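Local coordinates for protein copper-containing nitrite reductase (Hyphomicrobium denitrificans 1NES1, PDB 6TFO) that probably reduces nitrite to nitric oxide with electrons from cytochrome c, as a three-domain copper enzyme with an extra N-terminal cupredoxin domain, at residues C[33-44]-C[47-58]; C[82-91]-C[102-110]. All blocks are in the same frame, centred on the assembly; numbering follows the deposited sequence.

From the N terminus the chain first makes the hairpin of strands 30-39 and 42-48. Contact 1 is formed where the end of strand 42-48 and the loop after it meet 33-44. The chain then runs through strand 67-73 to His80, a copper ligand. Contact 2 follows, where 82-91 packs on 102-110 and closes a ten-residue excursion. The two contacts are in series, and neither encloses the other. The centres of contact 1 and contact 2 are about 19 Å apart, and the contacts do not touch. Strands 30-39 and 100-106 flank 67-73 in one sheet, so the contacts lie at opposite edges of that sheet. Contact 2 also ties it to the second sheet of the cupredoxin domain.

Contact 1: C[33-44]-C[47-58]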
loop_
_atom_site.group_PDB
_atom_site.type_symbol
_atom_site.label_atom_id
_atom_site.label_comp_id
_atom_site.label_asym_id
_atom_site.label_seq_id
_atom_site.Cartn_x
_atom_site.Cartn_y
_atom_site.Cartn_z
ATOM N N THR C 33 12.045 16.764 17.680
ATOM C CA THR C 33 11.644 16.642 16.251
ATOM C C THR C 33 10.120 16.843 16.118
ATOM O O THR C 33 9.344 16.167 16.833
ATOM C CB THR C 33 12.143 15.308 15.680
ATOM O OG1 THR C 33 13.535 15.209 15.977
ATOM C CG2 THR C 33 11.950 15.203 14.186
ATOM N N LEU C 34 9.702 17.771 15.258
ATOM C CA LEU C 34 8.270 18.025 14.962
ATOM C C LEU C 34 8.020 17.715 13.489
ATOM O O LEU C 34 8.794 18.209 12.650
ATOM C CB LEU C 34 7.917 19.480 15.262
ATOM C CG LEU C 34 8.152 19.953 16.693
ATOM C CD1 LEU C 34 7.681 21.406 16.837
ATOM C CD2 LEU C 34 7.452 19.069 17.715
ATOM N N ARG C 35 6.977 16.923 13.217
ATOM C CA ARG C 35 6.420 16.686 11.861
ATOM C C ARG C 35 5.095 17.458 11.772
ATOM O O ARG C 35 4.266 17.334 12.691
ATOM C CB ARG C 35 6.298 15.181 11.605
ATOM C CG ARG C 35 5.739 14.815 10.240
ATOM C CD ARG C 35 5.864 13.334 9.921
ATOM N NE ARG C 35 7.187 13.097 9.355
ATOM C CZ ARG C 35 8.159 12.353 9.894
ATOM N NH1 ARG C 35 7.974 11.680 11.022
ATOM N NH2 ARG C 35 9.316 12.261 9.260
ATOM N N THR C 36 4.919 18.264 10.727
ATOM C CA THR C 36 3.631 18.931 10.439
ATOM C C THR C 36 2.643 17.858 9.963
ATOM O O THR C 36 3.083 16.873 9.356
ATOM C CB THR C 36 3.784 20.054 9.410
ATOM O OG1 THR C 36 4.127 19.446 8.164
ATOM C CG2 THR C 36 4.822 21.069 9.815
ATOM N N GLY C 37 1.351 18.050 10.225
ATOM C CA GLY C 37 0.304 17.178 9.661
ATOM C C GLY C 37 -1.092 17.607 10.057
ATOM O O GLY C 37 -1.298 18.790 10.419
ATOM N N ILE C 38 -2.016 16.648 9.982
ATOM C CA ILE C 38 -3.462 16.776 10.331
ATOM C C ILE C 38 -3.748 15.766 11.440
ATOM O O ILE C 38 -3.507 14.578 11.236
ATOM C CB ILE C 38 -4.341 16.538 9.088
ATOM C CG1 ILE C 38 -3.897 17.382 7.891
ATOM C CG2 ILE C 38 -5.812 16.743 9.410
ATOM C CD1 ILE C 38 -3.997 18.863 8.097
ATOM N N ALA C 39 -4.214 16.231 12.588
ATOM C CA ALA C 39 -4.590 15.377 13.733
ATOM C C ALA C 39 -5.638 16.133 14.552
ATOM O O ALA C 39 -5.630 17.383 14.505
ATOM C CB ALA C 39 -3.371 15.022 14.539
ATOM N N GLU C 40 -6.562 15.397 15.175
ATOM C CA GLU C 40 -7.638 15.976 16.023
ATOM C C GLU C 40 -8.341 17.089 15.244
ATOM O O GLU C 40 -8.627 18.141 15.866
ATOM C CB GLU C 40 -7.037 16.499 17.328
ATOM C CG GLU C 40 -6.097 15.498 17.981
ATOM C CD GLU C 40 -5.494 15.936 19.303
ATOM O OE1 GLU C 40 -5.604 17.159 19.644
ATOM O OE2 GLU C 40 -4.914 15.044 19.991
ATOM N N GLY C 41 -8.561 16.875 13.936
ATOM C CA GLY C 41 -9.386 17.739 13.067
ATOM C C GLY C 41 -8.753 19.083 12.767
ATOM O O GLY C 41 -9.477 19.972 12.240
ATOM N N ARG C 42 -7.446 19.222 13.047
ATOM C CA ARG C 42 -6.691 20.497 12.896
ATOM C C ARG C 42 -5.367 20.255 12.164
ATOM O O ARG C 42 -4.887 19.101 12.130
ATOM C CB ARG C 42 -6.477 21.117 14.279
ATOM C CG ARG C 42 -7.666 21.923 14.761
ATOM C CD ARG C 42 -7.822 21.924 16.265
ATOM N NE ARG C 42 -6.616 22.316 16.979
ATOM C CZ ARG C 42 -5.941 21.549 17.843
ATOM N NH1 ARG C 42 -6.335 20.314 18.124
ATOM N NH2 ARG C 42 -4.863 22.031 18.435
ATOM N N MET C 43 -4.819 21.318 11.580
ATOM C CA MET C 43 -3.430 21.347 11.057
ATOM C C MET C 43 -2.492 21.644 12.232
ATOM O O MET C 43 -2.638 22.725 12.853
ATOM C CB MET C 43 -3.287 22.436 9.998
ATOM C CG MET C 43 -2.110 22.240 9.099
ATOM S SD MET C 43 -2.148 23.572 7.870
ATOM C CE MET C 43 -2.030 22.567 6.395
ATOM N N VAL C 44 -1.596 20.704 12.553
ATOM C CA VAL C 44 -0.827 20.712 13.832
ATOM C C VAL C 44 0.647 20.345 13.612
ATOM O O VAL C 44 1.064 19.980 12.487
ATOM C CB VAL C 44 -1.455 19.760 14.865
ATOM C CG1 VAL C 44 -2.866 20.197 15.220
ATOM C CG2 VAL C 44 -1.417 18.310 14.400
ATOM N N GLY C 47 4.770 15.408 17.495
ATOM C CA GLY C 47 6.067 14.995 18.062
ATOM C C GLY C 47 6.552 13.693 17.447
ATOM O O GLY C 47 5.707 12.808 17.175
ATOM N N VAL C 48 7.869 13.591 17.224
ATOM C CA VAL C 48 8.554 12.391 16.665
ATOM C C VAL C 48 9.654 11.979 17.643
ATOM O O VAL C 48 10.527 12.821 17.930
ATOM C CB VAL C 48 9.133 12.679 15.275
ATOM C CG1 VAL C 48 9.686 11.417 14.631
ATOM C CG2 VAL C 48 8.105 13.349 14.382
ATOM N N GLY C 49 9.571 10.742 18.152
ATOM C CA GLY C 49 10.533 10.118 19.073
ATOM C C GLY C 49 10.559 10.802 20.426
ATOM O O GLY C 49 9.849 11.804 20.614
ATOM N N GLY C 50 11.372 10.274 21.337
ATOM C CA GLY C 50 11.607 10.849 22.669
ATOM C C GLY C 50 10.359 10.791 23.521
ATOM O O GLY C 50 9.562 9.858 23.342
ATOM N N ASP C 51 10.190 11.780 24.399
ATOM C CA ASP C 51 9.070 11.867 25.368
ATOM C C ASP C 51 7.854 12.494 24.685
ATOM O O ASP C 51 6.847 12.689 25.393
ATOM C CB ASP C 51 9.461 12.703 26.585
ATOM C CG ASP C 51 10.739 12.225 27.252
ATOM O OD1 ASP C 51 11.051 11.017 27.113
ATOM O OD2 ASP C 51 11.419 13.062 27.893
ATOM N N ILE C 52 7.926 12.800 23.382
ATOM C CA ILE C 52 6.841 13.553 22.684
ATOM C C ILE C 52 6.296 12.755 21.494
ATOM O O ILE C 52 5.546 13.362 20.699
ATOM C CB ILE C 52 7.322 14.951 22.244
ATOM C CG1 ILE C 52 8.429 14.875 21.186
ATOM C CG2 ILE C 52 7.737 15.770 23.450
ATOM C CD1 ILE C 52 8.643 16.163 20.433
ATOM N N ASP C 53 6.636 11.464 21.358
ATOM C CA ASP C 53 6.286 10.683 20.140
ATOM C C ASP C 53 4.760 10.693 19.969
ATOM O O ASP C 53 4.062 10.374 20.943
ATOM C CB ASP C 53 6.839 9.256 20.181
ATOM C CG ASP C 53 6.657 8.510 18.869
ATOM O OD1 ASP C 53 7.117 9.028 17.823
ATOM O OD2 ASP C 53 6.023 7.431 18.891
ATOM N N ARG C 54 4.280 11.105 18.791
ATOM C CA ARG C 54 2.871 10.995 18.324
ATOM C C ARG C 54 1.950 11.970 19.060
ATOM O O ARG C 54 0.766 11.979 18.722
ATOM C CB ARG C 54 2.322 9.573 18.504
ATOM C CG ARG C 54 2.860 8.536 17.535
ATOM C CD ARG C 54 2.501 7.184 18.133
ATOM N NE ARG C 54 2.649 6.068 17.210
ATOM C CZ ARG C 54 1.902 5.856 16.128
ATOM N NH1 ARG C 54 0.946 6.708 15.788
ATOM N NH2 ARG C 54 2.134 4.794 15.373
ATOM N N GLN C 55 2.450 12.768 20.003
ATOM C CA GLN C 55 1.649 13.819 20.681
ATOM C C GLN C 55 1.424 14.978 19.710
ATOM O O GLN C 55 2.347 15.318 18.956
ATOM C CB GLN C 55 2.355 14.343 21.927
ATOM C CG GLN C 55 2.550 13.287 22.996
ATOM C CD GLN C 55 3.239 13.884 24.198
ATOM O OE1 GLN C 55 3.229 15.100 24.397
ATOM N NE2 GLN C 55 3.862 13.030 24.997
ATOM N N VAL C 56 0.255 15.597 19.747
ATOM C CA VAL C 56 -0.050 16.718 18.813
ATOM C C VAL C 56 0.246 18.001 19.586
ATOM O O VAL C 56 -0.066 18.033 20.799
ATOM C CB VAL C 56 -1.479 16.659 18.206
ATOM C CG1 VAL C 56 -2.134 15.296 18.382
ATOM C CG2 VAL C 56 -2.394 17.759 18.698
ATOM N N ASN C 57 0.863 18.976 18.915
ATOM C CA ASN C 57 1.315 20.253 19.521
ATOM C C ASN C 57 1.933 19.968 20.891
ATOM O O ASN C 57 1.524 20.552 21.899
ATOM C CB ASN C 57 0.173 21.261 19.538
ATOM C CG ASN C 57 -0.272 21.624 18.139
ATOM O OD1 ASN C 57 0.550 21.604 17.219
ATOM N ND2 ASN C 57 -1.563 21.919 17.962
ATOM N N PRO C 58 2.980 19.105 20.962
ATOM C CA PRO C 58 3.527 18.655 22.243
ATOM C C PRO C 58 4.133 19.816 23.028
ATOM O O PRO C 58 4.696 20.723 22.417
ATOM C CB PRO C 58 4.623 17.636 21.886
ATOM C CG PRO C 58 4.998 18.011 20.467
ATOM C CD PRO C 58 3.719 18.532 19.830
HETATM O O HOH W 1 11.652 14.527 19.681
HETATM O O HOH W 2 -2.942 21.394 20.482
#
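The N-terminal hairpin of the cupredoxin domain meets the loop that follows it, at the 42-48 edge of a β-sheet. Val48 N donates to Thr33 O at 3.0 Å, bent at 148°. A water also bridges Thr33 N and Val48 O. On the sheet face that carries Leu34, its CD2 meets Pro58 CG at 3.8 Å and Ile52 CD1 a little farther off. On the other face, Thr33 CG2 is anti to the backbone N (OG1 at chi1 -51°), which brings this methyl against Val48 CB. Val48 CG2 lies against both CB and NH1 of Arg35, at 3.8 Å from each.

At the hairpin end, the type I' turn from Ala39 to Arg42 sets Glu40 over Val56. The carboxylate straddles the valine methyls, with Glu40 OE2 at 3.2 Å from Val56 CG1 and OE1 nearer CG2. Glu40 OE1 also forms a salt bridge to Arg42 NH1, in the guanidinium plane. Val44 CG1 sits over the centre of that guanidinium, 4.2 Å above it, and also touches Asn57 ND2 at 3.5 Å.

Arg42 NH2 and Asn57 ND2 are both donors and do not bond each other. A water accepts from both, 2.9 Å from Asn57 ND2. This amide is gripped further by Gly126 O at ND2 and Tyr45 N at OD1, close to the copper ligand Met127. These bonds fix which way the amide is turned, and the shared water lets two donors lie close together, each bonded to it.

Contact 2: C[82-91]-C[102-110]; sequences AVIDQYAARS and TFSFIASKV
Tyr87 crosses from the loop of a short β-hairpin to the residues that follow strand 100-106, Ala107 to Lys109, between the two sheets of the cupredoxin sandwich. Its CB lies 4.2 Å from Phe105 CD2. At CG the ring begins to lean on Phe105, and Tyr87 CD1 is 3.7 Å from Phe105 CD2, which stands over one ring face. The two rings are oblique, with planes at 37°. Farther out, Tyr87 CE1 comes within 3.2 Å of Ile106 O. At the tip, Tyr87 OH accepts a hydrogen bond from Lys109 N, 3.0 Å long and bent at 146°. Lys109 O lies 2.6 Å from Tyr87 OH. Here the chain bends through an inverse gamma turn centred on Ala107. A phenylalanine at Tyr87 would probably keep the packing on Phe105 but leave Lys109 N without this acceptor, and the turn less firmly held. Tyr87 also meets Phe113 edge-to-face, on the strand 111-116 side of the domain.

A G1 β-bulge at Ala88 and Ala89, opposite Ile84, shapes the hairpin. Ala89 CB reaches both aromatic rings of the strand, 3.8 Å from Phe105 CD1 and only slightly farther from Phe103 CE2. Ile84 CD1 touches Phe105 CZ and CE1, the two side chains crossing at about a right angle. Phe103 has CG between its backbone N and carbonyl carbon (chi1 70°), which brings its ring under the chain of Arg90 and Ser91. The Arg90-Ser91 peptide lies over one face of this ring, toward its rim, and the methyl of Ala89 is at its edge. Ala82 CB approaches CE1 obliquely. The nearest backbone nitrogen to that face is Ser91 N, 3.4 Å from Phe103 CD1.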
loop_
_atom_site.group_PDB
_atom_site.type_symbol
_atom_site.label_atom_id
_atom_site.label_comp_id
_atom_site.label_asym_id
_atom_site.label_seq_id
_atom_site.Cartn_x
_atom_site.Cartn_y
_atom_site.Cartn_z
ATOM N N ALA C 82 8.375 27.030 12.186
ATOM C CA ALA C 82 8.118 27.135 13.630
ATOM C C ALA C 82 8.806 28.409 14.109
ATOM O O ALA C 82 9.956 28.639 13.692
ATOM C CB ALA C 82 8.628 25.897 14.331
ATOM N N VAL C 83 8.117 29.209 14.908
ATOM C CA VAL C 83 8.613 30.513 15.409
ATOM C C VAL C 83 8.397 30.549 16.920
ATOM O O VAL C 83 7.336 30.083 17.382
ATOM C CB VAL C 83 7.903 31.680 14.706
ATOM C CG1 VAL C 83 8.396 33.029 15.216
ATOM C CG2 VAL C 83 8.049 31.589 13.203
ATOM N N ILE C 84 9.375 31.084 17.651
ATOM C CA ILE C 84 9.295 31.389 19.112
ATOM C C ILE C 84 9.717 32.849 19.278
ATOM O O ILE C 84 10.909 33.158 19.015
ATOM C CB ILE C 84 10.186 30.410 19.899
ATOM C CG1 ILE C 84 10.084 28.995 19.322
ATOM C CG2 ILE C 84 9.869 30.470 21.387
ATOM C CD1 ILE C 84 10.494 27.900 20.274
ATOM N N ASP C 85 8.772 33.732 19.605
ATOM C CA ASP C 85 8.970 35.202 19.451
ATOM C C ASP C 85 10.029 35.692 20.447
ATOM O O ASP C 85 10.938 36.443 20.014
ATOM C CB ASP C 85 7.649 35.968 19.599
ATOM C CG ASP C 85 6.736 35.844 18.382
ATOM O OD1 ASP C 85 7.229 35.517 17.299
ATOM O OD2 ASP C 85 5.540 36.070 18.529
ATOM N N GLN C 86 9.935 35.240 21.705
ATOM C CA GLN C 86 10.660 35.803 22.876
ATOM C C GLN C 86 12.140 35.432 22.777
ATOM O O GLN C 86 12.928 36.013 23.520
ATOM C CB GLN C 86 10.046 35.304 24.188
ATOM C CG GLN C 86 8.556 35.593 24.287
ATOM C CD GLN C 86 7.697 34.768 23.349
ATOM O OE1 GLN C 86 8.124 33.767 22.761
ATOM N NE2 GLN C 86 6.453 35.193 23.204
ATOM N N TYR C 87 12.476 34.476 21.901
ATOM C CA TYR C 87 13.852 33.984 21.635
ATOM C C TYR C 87 14.309 34.399 20.235
ATOM O O TYR C 87 15.386 33.979 19.810
ATOM C CB TYR C 87 13.901 32.463 21.791
ATOM C CG TYR C 87 13.843 32.029 23.232
ATOM C CD1 TYR C 87 14.951 32.139 24.035
ATOM C CD2 TYR C 87 12.673 31.579 23.815
ATOM C CE1 TYR C 87 14.917 31.766 25.362
ATOM C CE2 TYR C 87 12.622 31.211 25.146
ATOM C CZ TYR C 87 13.754 31.301 25.929
ATOM O OH TYR C 87 13.744 30.929 27.241
ATOM N N ALA C 88 13.520 35.187 19.516
ATOM C CA ALA C 88 13.788 35.520 18.103
ATOM C C ALA C 88 14.336 34.293 17.366
ATOM O O ALA C 88 15.207 34.452 16.522
ATOM C CB ALA C 88 14.756 36.666 18.057
ATOM N N ALA C 89 13.825 33.107 17.681
ATOM C CA ALA C 89 14.238 31.802 17.113
ATOM C C ALA C 89 13.191 31.348 16.095
ATOM O O ALA C 89 11.997 31.404 16.426
ATOM C CB ALA C 89 14.366 30.790 18.230
ATOM N N ARG C 90 13.612 30.916 14.908
ATOM C CA ARG C 90 12.668 30.334 13.924
ATOM C C ARG C 90 13.398 29.346 13.013
ATOM O O ARG C 90 14.612 29.481 12.812
ATOM C CB ARG C 90 11.972 31.428 13.112
ATOM C CG ARG C 90 12.879 32.158 12.135
ATOM C CD ARG C 90 12.229 33.455 11.668
ATOM N NE ARG C 90 10.963 33.189 11.008
ATOM C CZ ARG C 90 9.873 33.945 11.115
ATOM N NH1 ARG C 90 9.873 35.041 11.853
ATOM N NH2 ARG C 90 8.762 33.599 10.499
ATOM N N SER C 91 12.653 28.373 12.497
ATOM C CA SER C 91 13.067 27.520 11.360
ATOM C C SER C 91 13.015 28.360 10.089
ATOM O O SER C 91 12.437 29.475 10.126
ATOM C CB SER C 91 12.176 26.329 11.215
ATOM O OG SER C 91 11.001 26.690 10.489
ATOM N N THR C 102 16.284 22.757 10.822
ATOM C CA THR C 102 16.641 22.708 12.250
ATOM C C THR C 102 17.105 24.113 12.645
ATOM O O THR C 102 17.640 24.840 11.755
ATOM C CB THR C 102 17.615 21.554 12.488
ATOM O OG1 THR C 102 16.892 20.364 12.144
ATOM C CG2 THR C 102 18.165 21.543 13.897
ATOM N N PHE C 103 16.803 24.491 13.887
ATOM C CA PHE C 103 17.194 25.774 14.517
ATOM C C PHE C 103 17.473 25.492 15.994
ATOM O O PHE C 103 17.022 24.446 16.536
ATOM C CB PHE C 103 16.139 26.857 14.270
ATOM C CG PHE C 103 14.811 26.717 14.985
ATOM C CD1 PHE C 103 13.824 25.878 14.491
ATOM C CD2 PHE C 103 14.519 27.470 16.119
ATOM C CE1 PHE C 103 12.602 25.763 15.141
ATOM C CE2 PHE C 103 13.292 27.363 16.756
ATOM C CZ PHE C 103 12.338 26.509 16.269
ATOM N N SER C 104 18.258 26.361 16.627
ATOM C CA SER C 104 18.593 26.216 18.062
ATOM C C SER C 104 18.662 27.588 18.724
ATOM O O SER C 104 18.659 28.613 18.029
ATOM C CB SER C 104 19.865 25.469 18.229
ATOM O OG SER C 104 20.880 26.139 17.510
ATOM N N PHE C 105 18.725 27.568 20.044
ATOM C CA PHE C 105 18.731 28.775 20.892
ATOM C C PHE C 105 19.015 28.297 22.310
ATOM O O PHE C 105 18.898 27.066 22.556
ATOM C CB PHE C 105 17.393 29.515 20.772
ATOM C CG PHE C 105 16.194 28.724 21.246
ATOM C CD1 PHE C 105 15.505 27.890 20.379
ATOM C CD2 PHE C 105 15.748 28.825 22.558
ATOM C CE1 PHE C 105 14.417 27.154 20.824
ATOM C CE2 PHE C 105 14.660 28.090 23.007
ATOM C CZ PHE C 105 13.996 27.252 22.139
ATOM N N ILE C 106 19.372 29.235 23.185
ATOM C CA ILE C 106 19.597 28.973 24.629
ATOM C C ILE C 106 18.317 29.336 25.367
ATOM O O ILE C 106 17.896 30.488 25.239
ATOM C CB ILE C 106 20.814 29.765 25.150
ATOM C CG1 ILE C 106 22.065 29.502 24.302
ATOM C CG2 ILE C 106 21.042 29.448 26.621
ATOM C CD1 ILE C 106 23.355 29.934 24.947
ATOM N N ALA C 107 17.757 28.391 26.122
ATOM C CA ALA C 107 16.540 28.596 26.937
ATOM C C ALA C 107 16.901 29.435 28.172
ATOM O O ALA C 107 16.901 28.891 29.290
ATOM C CB ALA C 107 15.933 27.257 27.292
ATOM N N SER C 108 17.201 30.716 27.957
ATOM C CA SER C 108 17.744 31.662 28.960
ATOM C C SER C 108 16.650 32.223 29.872
ATOM O O SER C 108 16.993 32.626 30.996
ATOM C CB SER C 108 18.506 32.757 28.286
ATOM O OG SER C 108 17.811 33.246 27.159
ATOM N N LYS C 109 15.392 32.259 29.418
ATOM C CA LYS C 109 14.246 32.838 30.180
ATOM C C LYS C 109 13.265 31.727 30.581
ATOM O O LYS C 109 12.770 31.021 29.672
ATOM C CB LYS C 109 13.553 33.937 29.366
ATOM C CG LYS C 109 13.770 35.344 29.910
ATOM C CD LYS C 109 12.959 35.644 31.174
ATOM C CE LYS C 109 11.503 35.953 30.901
ATOM N NZ LYS C 109 11.363 37.205 30.122
ATOM N N VAL C 110 12.999 31.592 31.888
ATOM C CA VAL C 110 11.965 30.687 32.472
ATOM C C VAL C 110 10.587 31.185 32.031
ATOM O O VAL C 110 10.436 32.414 31.832
ATOM C CB VAL C 110 12.054 30.613 34.014
ATOM C CG1 VAL C 110 10.750 30.176 34.665
ATOM C CG2 VAL C 110 13.157 29.688 34.481
#